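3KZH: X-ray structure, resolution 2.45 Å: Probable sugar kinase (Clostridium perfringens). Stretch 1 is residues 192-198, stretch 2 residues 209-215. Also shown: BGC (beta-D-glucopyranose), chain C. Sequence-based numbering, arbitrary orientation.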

# COMPACT_ATOMS: atom_id res chain seq x y z
N GLU A 192 -1.74 27.95 20.66
CA GLU A 192 -0.31 27.69 20.47
C GLU A 192 0.50 28.98 20.63
O GLU A 192 1.64 28.94 21.10
N ALA A 193 -0.11 30.11 20.27
CA ALA A 193 0.51 31.44 20.39
C ALA A 193 0.56 31.90 21.84
O ALA A 193 1.46 32.64 22.22
N GLU A 194 -0.40 31.44 22.64
CA GLU A 194 -0.48 31.76 24.07
C GLU A 194 0.65 31.05 24.82
O GLU A 194 1.29 31.64 25.69
N ILE A 195 0.92 29.81 24.40
CA ILE A 195 1.96 28.97 24.98
C ILE A 195 3.34 29.56 24.66
O ILE A 195 4.18 29.71 25.55
N LEU A 196 3.52 29.95 23.39
CA LEU A 196 4.77 30.53 22.90
C LEU A 196 5.06 31.95 23.44
O LEU A 196 6.22 32.32 23.61
N ALA A 197 4.00 32.72 23.69
CA ALA A 197 4.13 34.08 24.20
C ALA A 197 4.24 34.14 25.73
O ALA A 197 5.01 34.93 26.28
N GLY A 198 3.46 33.28 26.40
CA GLY A 198 3.47 33.22 27.85
C GLY A 198 2.39 34.03 28.55
O GLY A 198 2.55 34.37 29.73
N LYS A 209 0.12 42.51 20.80
CA LYS A 209 1.16 42.37 21.83
C LYS A 209 1.98 41.08 21.65
O LYS A 209 3.21 41.10 21.76
N ALA A 210 1.28 39.98 21.35
CA ALA A 210 1.89 38.66 21.12
C ALA A 210 2.79 38.67 19.91
O ALA A 210 3.97 38.30 19.98
N SER A 211 2.24 39.18 18.80
CA SER A 211 2.97 39.27 17.55
C SER A 211 4.15 40.24 17.63
O SER A 211 5.21 39.93 17.09
N ASN A 212 3.99 41.35 18.37
CA ASN A 212 5.07 42.34 18.57
C ASN A 212 6.22 41.76 19.39
O ASN A 212 7.38 42.09 19.15
N TYR A 213 5.87 40.88 20.33
CA TYR A 213 6.83 40.19 21.18
C TYR A 213 7.65 39.19 20.34
O TYR A 213 8.87 39.09 20.51
N PHE A 214 6.97 38.48 19.43
CA PHE A 214 7.62 37.51 18.55
C PHE A 214 8.59 38.21 17.60
O PHE A 214 9.69 37.71 17.38
N LEU A 215 8.21 39.40 17.13
CA LEU A 215 9.06 40.22 16.25
C LEU A 215 10.28 40.74 17.01
O LEU A 215 11.33 40.99 16.40

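Two helices of one chain meet here at 51° between their N-to-C directions, with axes 10.3 Å apart at closest approach. The contact is small, 227 Å² summed over both sides, and no direct hydrogen bond crosses it. Two alanines and a leucine on one helix pack against Tyr-213 and Phe-214 on the other, with Ala-210 meeting Ala-197 where the backbones come closest.

Glu-192 opens stretch 1 outside the contact. Its side chain, m at chi1 and t at chi2, extends to the bound beta-D-glucopyranose, where OE2 lies 3.3 Å from the sugar's O1; OE1 is hydrogen-bonded elsewhere in the structure. A sugar is a fitting neighbour for a probable sugar kinase.

Ala-193 is the first residue to touch stretch 2. Its carbonyl O sits at the edge of the Phe-214 ring, near the ring plane, 3.6 Å from CZ, an arrangement that sets a partly negative oxygen against the positive rim of an aromatic ring. That same oxygen accepts the helical hydrogen bond from Ala-197 N at 2.9 Å, so the ring reaches it without displacing the backbone bond. The methyl is more distant, CB to Phe-214 CE2 being 4.5 Å.

Glu-194 and Ile-195 point away and leave the packing to their neighbours. Leu-196, with chi1 m and chi2 t, points sideways and brings its CB within 3.8 Å of Phe-214 CE1. Its carbonyl O lies at the edge of the Tyr-213 ring, 3.9 Å from CE2, and also accepts a hydrogen bond from water 1 at 3.0 Å. The water is 3.2 Å from Tyr-213 OH, so it bridges the two helices where no direct polar contact does.

Ala-197 is the hub of stretch 1. Ala-197 CA is 6.0 Å from Ala-210 CA, and Ala-197 CB meets three partners: Ala-210 CB at 4.4 Å, Tyr-213 CD2 at 4.3 Å and Phe-214 CZ at 3.9 Å. Ala-210 points toward stretch 1 and Ala-197 sideways, and the two small side chains sit at this close backbone approach, while the rings fill the space around it. Tyr-213 points toward stretch 1 with chi1 t, and its CE2 is also 3.8 Å from Ala-197 O. Phe-214 starts sideways, but chi1 m brings the end of its ring nearer, and it gives the contact its largest covered area, 64 Å².

Gly-198 leaves the helix with positive phi. A CB at these backbone angles would jam against the carbonyl O of Ala-197, so the turn itself calls for glycine, independently of the packing across the helices.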

# COMPACT_ATOMS: atom_id res chain seq x y z
CB GLU A 192 -0.03 27.07 19.10
CG GLU A 192 -0.58 25.67 18.88
CD GLU A 192 -0.60 25.23 17.41
OE1 GLU A 192 -0.04 25.93 16.54
OE2 GLU A 192 -1.20 24.18 17.13
CB ALA A 193 -0.25 32.45 19.55
CB GLU A 194 -1.82 31.32 24.66
CG GLU A 194 -2.99 32.09 24.12
CD GLU A 194 -4.32 31.63 24.67
OE1 GLU A 194 -5.08 32.49 25.14
OE2 GLU A 194 -4.60 30.41 24.62
CB ILE A 195 1.90 27.50 24.44
CG1 ILE A 195 0.50 26.89 24.60
CG2 ILE A 195 2.92 26.63 25.13
CD1 ILE A 195 -0.05 26.82 26.02
CB LEU A 196 4.79 30.53 21.37
CG LEU A 196 4.79 29.23 20.57
CD1 LEU A 196 4.60 29.57 19.11
CD2 LEU A 196 6.05 28.41 20.78
CB ALA A 197 2.97 34.95 23.72
CB LYS A 209 0.52 42.42 23.23
CG LYS A 209 1.48 42.48 24.40
CD LYS A 209 0.76 42.23 25.73
CE LYS A 209 1.77 42.05 26.87
NZ LYS A 209 1.14 41.53 28.12
CB ALA A 210 0.81 37.62 20.96
CB SER A 211 2.03 39.57 16.39
OG SER A 211 1.34 40.79 16.55
CB ASN A 212 4.55 43.62 19.25
CG ASN A 212 3.98 44.63 18.27
OD1 ASN A 212 4.32 44.65 17.07
ND2 ASN A 212 3.10 45.50 18.77
CB TYR A 213 6.08 39.49 22.34
CG TYR A 213 6.87 38.45 23.10
CD1 TYR A 213 7.93 38.81 23.96
CD2 TYR A 213 6.60 37.07 22.91
CE1 TYR A 213 8.71 37.83 24.62
CE2 TYR A 213 7.37 36.08 23.57
CZ TYR A 213 8.42 36.46 24.42
OH TYR A 213 9.17 35.50 25.04
CB PHE A 214 6.59 36.71 17.74
CG PHE A 214 5.72 35.79 18.56
CD1 PHE A 214 6.27 34.98 19.58
CD2 PHE A 214 4.34 35.71 18.30
CE1 PHE A 214 5.45 34.10 20.33
CE2 PHE A 214 3.50 34.84 19.05
CZ PHE A 214 4.06 34.03 20.07
CB LEU A 215 8.28 41.40 15.68
CG LEU A 215 7.03 41.18 14.82
CD1 LEU A 215 6.29 42.49 14.68
CD2 LEU A 215 7.36 40.58 13.47
C2 BGC C . -2.62 23.41 14.13
C3 BGC C . -3.85 23.69 13.22
C4 BGC C . -3.71 25.22 12.86
C5 BGC C . -2.34 25.55 12.13
C6 BGC C . -2.13 26.97 11.78
C1 BGC C . -1.35 23.69 13.32
O1 BGC C . -0.36 23.44 14.03
O2 BGC C . -2.63 22.18 14.46
O3 BGC C . -4.85 23.49 14.00
O4 BGC C . -4.74 25.55 12.11
O5 BGC C . -1.27 25.13 12.93
O HOH W 1 9.17 32.60 23.61